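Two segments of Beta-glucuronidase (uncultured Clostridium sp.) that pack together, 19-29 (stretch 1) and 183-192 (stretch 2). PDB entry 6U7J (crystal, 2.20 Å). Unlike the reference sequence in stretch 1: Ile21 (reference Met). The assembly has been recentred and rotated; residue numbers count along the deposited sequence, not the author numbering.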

ATOM      1  N   ARG B  19     -47.968   0.075 -21.046  1.00 38.30           N
ATOM      2  CA  ARG B  19     -46.945   1.102 -20.913  1.00 36.75           C
ATOM      3  C   ARG B  19     -45.595   0.538 -21.336  1.00 39.89           C
ATOM      4  O   ARG B  19     -45.340  -0.670 -21.213  1.00 38.63           O
ATOM      5  CB  ARG B  19     -46.853   1.626 -19.475  1.00 35.92           C
ATOM      6  CG  ARG B  19     -48.145   2.154 -18.871  1.00 35.65           C
ATOM      7  CD  ARG B  19     -47.946   2.560 -17.419  1.00 38.66           C
ATOM      8  NE  ARG B  19     -49.107   3.241 -16.838  1.00 34.16           N
ATOM      9  CZ  ARG B  19     -49.020   4.190 -15.910  1.00 38.88           C
ATOM     10  NH1 ARG B  19     -47.827   4.583 -15.462  1.00 38.13           N
ATOM     11  NH2 ARG B  19     -50.116   4.749 -15.423  1.00 39.32           N
ATOM     12  N   GLN B  20     -44.733   1.415 -21.843  1.00 33.72           N
ATOM     13  CA  GLN B  20     -43.411   0.984 -22.264  1.00 36.70           C
ATOM     14  C   GLN B  20     -42.374   2.048 -21.901  1.00 36.99           C
ATOM     15  O   GLN B  20     -42.710   3.228 -21.758  1.00 35.14           O
ATOM     16  CB  GLN B  20     -43.351   0.674 -23.763  1.00 38.58           C
ATOM     17  CG  GLN B  20     -42.168  -0.205 -24.124  1.00 41.85           C
ATOM     18  CD  GLN B  20     -42.121  -0.587 -25.589  1.00 49.43           C
ATOM     19  OE1 GLN B  20     -42.624   0.134 -26.472  1.00 46.81           O
ATOM     20  NE2 GLN B  20     -41.509  -1.738 -25.862  1.00 47.55           N
ATOM     21  N   ILE B  21     -41.130   1.600 -21.743  1.00 36.33           N
ATOM     22  CA  ILE B  21     -40.023   2.424 -21.308  1.00 36.53           C
ATOM     23  C   ILE B  21     -38.928   2.373 -22.371  1.00 36.80           C
ATOM     24  O   ILE B  21     -38.609   1.297 -22.892  1.00 36.81           O
ATOM     25  CB  ILE B  21     -39.434   1.953 -19.954  1.00 39.94           C
ATOM     26  CG1 ILE B  21     -40.490   2.023 -18.831  1.00 37.55           C
ATOM     27  CG2 ILE B  21     -38.151   2.713 -19.612  1.00 40.03           C
ATOM     28  CD1 ILE B  21     -40.076   1.224 -17.579  1.00 37.30           C
ATOM     29  N   LYS B  22     -38.334   3.527 -22.669  1.00 34.96           N
ATOM     30  CA  LYS B  22     -37.162   3.589 -23.503  1.00 35.69           C
ATOM     31  C   LYS B  22     -36.046   4.282 -22.721  1.00 34.90           C
ATOM     32  O   LYS B  22     -36.197   5.425 -22.281  1.00 33.76           O
ATOM     33  CB  LYS B  22     -37.430   4.342 -24.800  1.00 36.44           C
ATOM     34  CG  LYS B  22     -36.177   4.621 -25.548  1.00 41.87           C
ATOM     35  CD  LYS B  22     -36.250   4.041 -26.931  1.00 49.56           C
ATOM     36  CE  LYS B  22     -37.242   4.822 -27.778  1.00 47.85           C
ATOM     37  NZ  LYS B  22     -36.697   4.973 -29.143  1.00 51.67           N
ATOM     38  N   GLU B  23     -34.925   3.584 -22.545  1.00 34.50           N
ATOM     39  CA  GLU B  23     -33.775   4.093 -21.838  1.00 36.87           C
ATOM     40  C   GLU B  23     -32.942   4.999 -22.740  1.00 36.94           C
ATOM     41  O   GLU B  23     -32.583   4.621 -23.853  1.00 38.11           O
ATOM     42  CB  GLU B  23     -32.893   2.933 -21.336  1.00 36.75           C
ATOM     43  CG  GLU B  23     -33.654   1.851 -20.602  1.00 44.39           C
ATOM     44  CD  GLU B  23     -33.878   2.216 -19.147  1.00 51.18           C
ATOM     45  OE1 GLU B  23     -32.967   2.818 -18.553  1.00 58.93           O
ATOM     46  OE2 GLU B  23     -34.945   1.899 -18.590  1.00 59.90           O
ATOM     47  N   LEU B  24     -32.590   6.181 -22.230  1.00 30.91           N
ATOM     48  CA  LEU B  24     -31.734   7.097 -22.953  1.00 34.18           C
ATOM     49  C   LEU B  24     -30.388   7.290 -22.259  1.00 32.93           C
ATOM     50  O   LEU B  24     -29.997   8.425 -21.970  1.00 32.81           O
ATOM     51  CB  LEU B  24     -32.426   8.463 -23.124  1.00 30.97           C
ATOM     52  CG  LEU B  24     -33.813   8.378 -23.760  1.00 38.53           C
ATOM     53  CD1 LEU B  24     -34.427   9.757 -23.820  1.00 35.61           C
ATOM     54  CD2 LEU B  24     -33.716   7.752 -25.140  1.00 30.58           C
ATOM     55  N   ASN B  25     -29.664   6.214 -21.990  1.00 30.81           N
ATOM     56  CA  ASN B  25     -28.401   6.284 -21.269  1.00 34.01           C
ATOM     57  C   ASN B  25     -27.251   6.215 -22.288  1.00 35.74           C
ATOM     58  O   ASN B  25     -27.289   6.986 -23.249  1.00 38.93           O
ATOM     59  CB  ASN B  25     -28.386   5.218 -20.178  1.00 32.00           C
ATOM     60  CG  ASN B  25     -29.533   5.393 -19.207  1.00 33.17           C
ATOM     61  OD1 ASN B  25     -29.860   6.512 -18.803  1.00 33.21           O
ATOM     62  ND2 ASN B  25     -30.164   4.297 -18.850  1.00 37.37           N
ATOM     63  N   GLY B  26     -26.241   5.373 -22.114  1.00 33.75           N
ATOM     64  CA  GLY B  26     -25.205   5.297 -23.121  1.00 32.05           C
ATOM     65  C   GLY B  26     -24.256   6.486 -23.061  1.00 34.49           C
ATOM     66  O   GLY B  26     -23.990   7.058 -22.002  1.00 31.61           O
ATOM     67  N   ILE B  27     -23.743   6.866 -24.224  1.00 32.72           N
ATOM     68  CA  ILE B  27     -22.744   7.921 -24.325  1.00 28.12           C
ATOM     69  C   ILE B  27     -23.428   9.158 -24.901  1.00 32.50           C
ATOM     70  O   ILE B  27     -24.053   9.085 -25.964  1.00 28.69           O
ATOM     71  CB  ILE B  27     -21.560   7.481 -25.199  1.00 31.27           C
ATOM     72  CG1 ILE B  27     -20.989   6.151 -24.697  1.00 35.03           C
ATOM     73  CG2 ILE B  27     -20.520   8.550 -25.240  1.00 34.28           C
ATOM     74  CD1 ILE B  27     -20.616   6.144 -23.240  1.00 30.14           C
ATOM     75  N   TRP B  28     -23.335  10.280 -24.189  1.00 29.89           N
ATOM     76  CA  TRP B  28     -23.845  11.568 -24.643  1.00 26.12           C
ATOM     77  C   TRP B  28     -22.688  12.468 -25.057  1.00 31.50           C
ATOM     78  O   TRP B  28     -21.524  12.212 -24.735  1.00 31.66           O
ATOM     79  CB  TRP B  28     -24.635  12.277 -23.536  1.00 29.25           C
ATOM     80  CG  TRP B  28     -25.891  11.605 -23.054  1.00 29.53           C
ATOM     81  CD1 TRP B  28     -26.085  10.275 -22.818  1.00 29.81           C
ATOM     82  CD2 TRP B  28     -27.125  12.261 -22.730  1.00 27.19           C
ATOM     83  NE1 TRP B  28     -27.375  10.062 -22.363  1.00 30.85           N
ATOM     84  CE2 TRP B  28     -28.028  11.266 -22.299  1.00 26.84           C
ATOM     85  CE3 TRP B  28     -27.549  13.595 -22.762  1.00 26.21           C
ATOM     86  CZ2 TRP B  28     -29.334  11.559 -21.912  1.00 29.49           C
ATOM     87  CZ3 TRP B  28     -28.838  13.886 -22.373  1.00 33.55           C
ATOM     88  CH2 TRP B  28     -29.720  12.870 -21.949  1.00 31.62           C
ATOM     89  N   LYS B  29     -23.023  13.565 -25.733  1.00 28.31           N
ATOM     90  CA  LYS B  29     -22.047  14.615 -25.994  1.00 30.90           C
ATOM     91  C   LYS B  29     -22.081  15.622 -24.853  1.00 32.40           C
ATOM     92  O   LYS B  29     -23.111  15.808 -24.202  1.00 30.53           O
ATOM     93  CB  LYS B  29     -22.319  15.311 -27.330  1.00 30.16           C
ATOM     94  CG  LYS B  29     -22.233  14.376 -28.531  1.00 31.21           C
ATOM     95  CD  LYS B  29     -20.846  13.739 -28.575  1.00 41.93           C
ATOM     96  CE  LYS B  29     -20.684  12.729 -29.709  1.00 41.16           C
ATOM     97  NZ  LYS B  29     -19.240  12.379 -29.931  1.00 46.57           N
ATOM     98  N   GLY B 183     -23.477  15.868 -12.433  1.00 31.05           N
ATOM     99  CA  GLY B 183     -23.748  15.184 -13.682  1.00 28.10           C
ATOM    100  C   GLY B 183     -25.150  14.606 -13.675  1.00 29.08           C
ATOM    101  O   GLY B 183     -25.995  15.017 -12.891  1.00 30.15           O
ATOM    102  N   ILE B 184     -25.386  13.646 -14.566  1.00 28.88           N
ATOM    103  CA  ILE B 184     -26.655  12.935 -14.655  1.00 29.27           C
ATOM    104  C   ILE B 184     -26.431  11.565 -14.024  1.00 25.26           C
ATOM    105  O   ILE B 184     -25.946  10.638 -14.676  1.00 29.20           O
ATOM    106  CB  ILE B 184     -27.149  12.833 -16.102  1.00 26.74           C
ATOM    107  CG1 ILE B 184     -27.262  14.238 -16.723  1.00 31.07           C
ATOM    108  CG2 ILE B 184     -28.495  12.116 -16.174  1.00 26.19           C
ATOM    109  CD1 ILE B 184     -27.719  14.244 -18.187  1.00 25.88           C
ATOM    110  N   HIS B 185     -26.823  11.422 -12.758  1.00 28.77           N
ATOM    111  CA  HIS B 185     -26.430  10.284 -11.935  1.00 28.79           C
ATOM    112  C   HIS B 185     -27.351   9.078 -12.043  1.00 31.57           C
ATOM    113  O   HIS B 185     -26.963   7.993 -11.584  1.00 31.42           O
ATOM    114  CB  HIS B 185     -26.356  10.705 -10.466  1.00 32.51           C
ATOM    115  CG  HIS B 185     -25.222  11.633 -10.174  1.00 28.07           C
ATOM    116  ND1 HIS B 185     -25.326  12.677  -9.284  1.00 31.52           N
ATOM    117  CD2 HIS B 185     -23.955  11.668 -10.654  1.00 27.82           C
ATOM    118  CE1 HIS B 185     -24.164  13.306  -9.215  1.00 31.56           C
ATOM    119  NE2 HIS B 185     -23.320  12.719 -10.046  1.00 29.07           N
ATOM    120  N   ARG B 186     -28.544   9.230 -12.608  1.00 29.41           N
ATOM    121  CA  ARG B 186     -29.556   8.185 -12.633  1.00 30.45           C
ATOM    122  C   ARG B 186     -30.161   8.066 -14.022  1.00 29.88           C
ATOM    123  O   ARG B 186     -30.045   8.987 -14.836  1.00 32.26           O
ATOM    124  CB  ARG B 186     -30.634   8.471 -11.575  1.00 30.75           C
ATOM    125  CG  ARG B 186     -30.046   8.331 -10.173  1.00 31.03           C
ATOM    126  CD  ARG B 186     -31.006   8.619  -9.045  1.00 31.29           C
ATOM    127  NE  ARG B 186     -30.255   8.774  -7.805  1.00 32.27           N
ATOM    128  CZ  ARG B 186     -30.733   9.334  -6.704  1.00 32.57           C
ATOM    129  NH1 ARG B 186     -31.985   9.797  -6.676  1.00 31.51           N
ATOM    130  NH2 ARG B 186     -29.958   9.431  -5.637  1.00 30.15           N
ATOM    131  N   PRO B 187     -30.756   6.914 -14.345  1.00 31.24           N
ATOM    132  CA  PRO B 187     -31.222   6.665 -15.717  1.00 33.00           C
ATOM    133  C   PRO B 187     -32.154   7.753 -16.234  1.00 35.06           C
ATOM    134  O   PRO B 187     -33.001   8.268 -15.501  1.00 32.03           O
ATOM    135  CB  PRO B 187     -31.960   5.326 -15.601  1.00 35.77           C
ATOM    136  CG  PRO B 187     -31.306   4.641 -14.453  1.00 34.27           C
ATOM    137  CD  PRO B 187     -30.890   5.718 -13.493  1.00 33.80           C
ATOM    138  N   VAL B 188     -31.982   8.090 -17.514  1.00 34.07           N
ATOM    139  CA  VAL B 188     -32.915   8.925 -18.264  1.00 29.69           C
ATOM    140  C   VAL B 188     -33.839   8.004 -19.047  1.00 33.42           C
ATOM    141  O   VAL B 188     -33.380   7.059 -19.698  1.00 35.47           O
ATOM    142  CB  VAL B 188     -32.178   9.893 -19.210  1.00 31.22           C
ATOM    143  CG1 VAL B 188     -33.199  10.813 -19.959  1.00 26.50           C
ATOM    144  CG2 VAL B 188     -31.175  10.718 -18.454  1.00 25.77           C
ATOM    145  N   ARG B 189     -35.142   8.267 -18.987  1.00 34.27           N
ATOM    146  CA  ARG B 189     -36.129   7.378 -19.578  1.00 35.85           C
ATOM    147  C   ARG B 189     -37.164   8.194 -20.341  1.00 39.02           C
ATOM    148  O   ARG B 189     -37.636   9.223 -19.852  1.00 38.00           O
ATOM    149  CB  ARG B 189     -36.829   6.524 -18.506  1.00 34.25           C
ATOM    150  CG  ARG B 189     -35.891   5.844 -17.526  1.00 41.57           C
ATOM    151  CD  ARG B 189     -36.530   4.620 -16.871  1.00 49.08           C
ATOM    152  NE  ARG B 189     -35.703   4.068 -15.796  1.00 59.62           N
ATOM    153  CZ  ARG B 189     -35.527   2.770 -15.549  1.00 58.91           C
ATOM    154  NH1 ARG B 189     -36.121   1.843 -16.298  1.00 54.90           N
ATOM    155  NH2 ARG B 189     -34.744   2.399 -14.542  1.00 54.92           N
ATOM    156  N   LEU B 190     -37.490   7.742 -21.552  1.00 34.94           N
ATOM    157  CA  LEU B 190     -38.696   8.160 -22.257  1.00 35.50           C
ATOM    158  C   LEU B 190     -39.691   7.009 -22.176  1.00 35.46           C
ATOM    159  O   LEU B 190     -39.367   5.884 -22.567  1.00 37.24           O
ATOM    160  CB  LEU B 190     -38.400   8.513 -23.714  1.00 34.01           C
ATOM    161  CG  LEU B 190     -39.621   8.988 -24.512  1.00 36.42           C
ATOM    162  CD1 LEU B 190     -39.959  10.438 -24.176  1.00 34.00           C
ATOM    163  CD2 LEU B 190     -39.390   8.828 -26.001  1.00 35.43           C
ATOM    164  N   TYR B 191     -40.891   7.277 -21.664  1.00 35.40           N
ATOM    165  CA  TYR B 191     -41.860   6.211 -21.487  1.00 34.01           C
ATOM    166  C   TYR B 191     -43.246   6.649 -21.966  1.00 34.77           C
ATOM    167  O   TYR B 191     -43.555   7.838 -22.008  1.00 33.21           O
ATOM    168  CB  TYR B 191     -41.904   5.738 -20.030  1.00 32.68           C
ATOM    169  CG  TYR B 191     -42.537   6.652 -18.993  1.00 33.56           C
ATOM    170  CD1 TYR B 191     -43.916   6.602 -18.732  1.00 33.01           C
ATOM    171  CD2 TYR B 191     -41.756   7.476 -18.198  1.00 31.78           C
ATOM    172  CE1 TYR B 191     -44.499   7.389 -17.744  1.00 30.33           C
ATOM    173  CE2 TYR B 191     -42.325   8.270 -17.200  1.00 33.28           C
ATOM    174  CZ  TYR B 191     -43.704   8.218 -16.976  1.00 37.57           C
ATOM    175  OH  TYR B 191     -44.287   9.000 -15.996  1.00 35.48           O
ATOM    176  N   CYS B 192     -44.082   5.669 -22.327  1.00 31.70           N
ATOM    177  CA  CYS B 192     -45.411   5.949 -22.838  1.00 40.25           C
ATOM    178  C   CYS B 192     -46.488   5.328 -21.948  1.00 39.08           C
ATOM    179  O   CYS B 192     -46.241   4.363 -21.212  1.00 40.62           O
ATOM    180  CB  CYS B 192     -45.567   5.491 -24.325  1.00 32.33           C
ATOM    181  SG  CYS B 192     -45.551   3.726 -24.670  1.00 43.04           S
TER

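The two segments, at least 156 residues apart in sequence wherever they touch, meet as neighbouring antiparallel strands, Gln20 to Glu23 pairing with Arg189 to Cys192, and bury 733 Å² between them. Their directions differ by 153°, and the register runs from Gln20 opposite Cys192 to Glu23 opposite Arg189.

Backbone hydrogen bonds set this register. At the hydrogen-bonded pair Lys22 and Leu190, both bonds are short: Lys22 N to Leu190 O is 2.6 Å and Leu190 N to Lys22 O is 2.8 Å. The pair Gln20 and Cys192 is less even, with a good bond from Cys192 N to Gln20 O (2.9 Å) but a weak one from Gln20 N to Cys192 O (3.4 Å); the CA atoms of the two residues are 5.4 Å apart. Between these pairs lies the non-hydrogen-bonded pair Ile21 and Tyr191, whose CA atoms approach to 4.2 Å. The ladder extends past Glu23 through a nearly straight bond from Leu24 N to Val188 O (2.8 Å, 173°). At the amide of the same residue the pattern changes: Val188 N donates not to a main-chain carbonyl but to the side chain of Asn25, with Val188 N to Asn25 OD1 at 2.9 Å. Asn25 thus takes up the amide of Val188 while Leu24 uses its carbonyl. Weak hydrogen bonds from Trp28 NE1 to Leu24 O (3.1 Å) and Asn25 O (3.2 Å) link the indole to the residues between the two strands of the first segment.

Charge pairing occurs on the face of the sheet that carries Ile21, Glu23, Arg189 and Tyr191. Glu23 OE2 forms a salt bridge with Arg189 NH1 at 2.6 Å, directly across the non-hydrogen-bonded pair. The carboxylate oxygen lies over one face of the guanidinium rather than in its plane, so this is not the in-plane, two-pronged arrangement common for such pairs. Ile21 CG2 sits at the guanidinium edge and packs on the aliphatic part of the same side chain, 3.7 Å from Arg189 CD. The other carboxylate oxygen, Glu23 OE1, accepts a weak hydrogen bond from Asn25 ND2 at 3.2 Å, tying the salt-bridged residue to the asparagine that holds Val188.

Apolar packing completes the contact. Leu24 touches both Val188 (Leu24 CB to Val188 CG1, 4.0 Å) and Leu190 (Leu24 CD1 to Leu190 CB, 4.2 Å). Trp28 reaches back from the following strand: its CZ2 lies 4.0 Å from Val188 CG2, and Ile184 CD1 lies over one face of the ring, 4.3 Å from Trp28 CZ3.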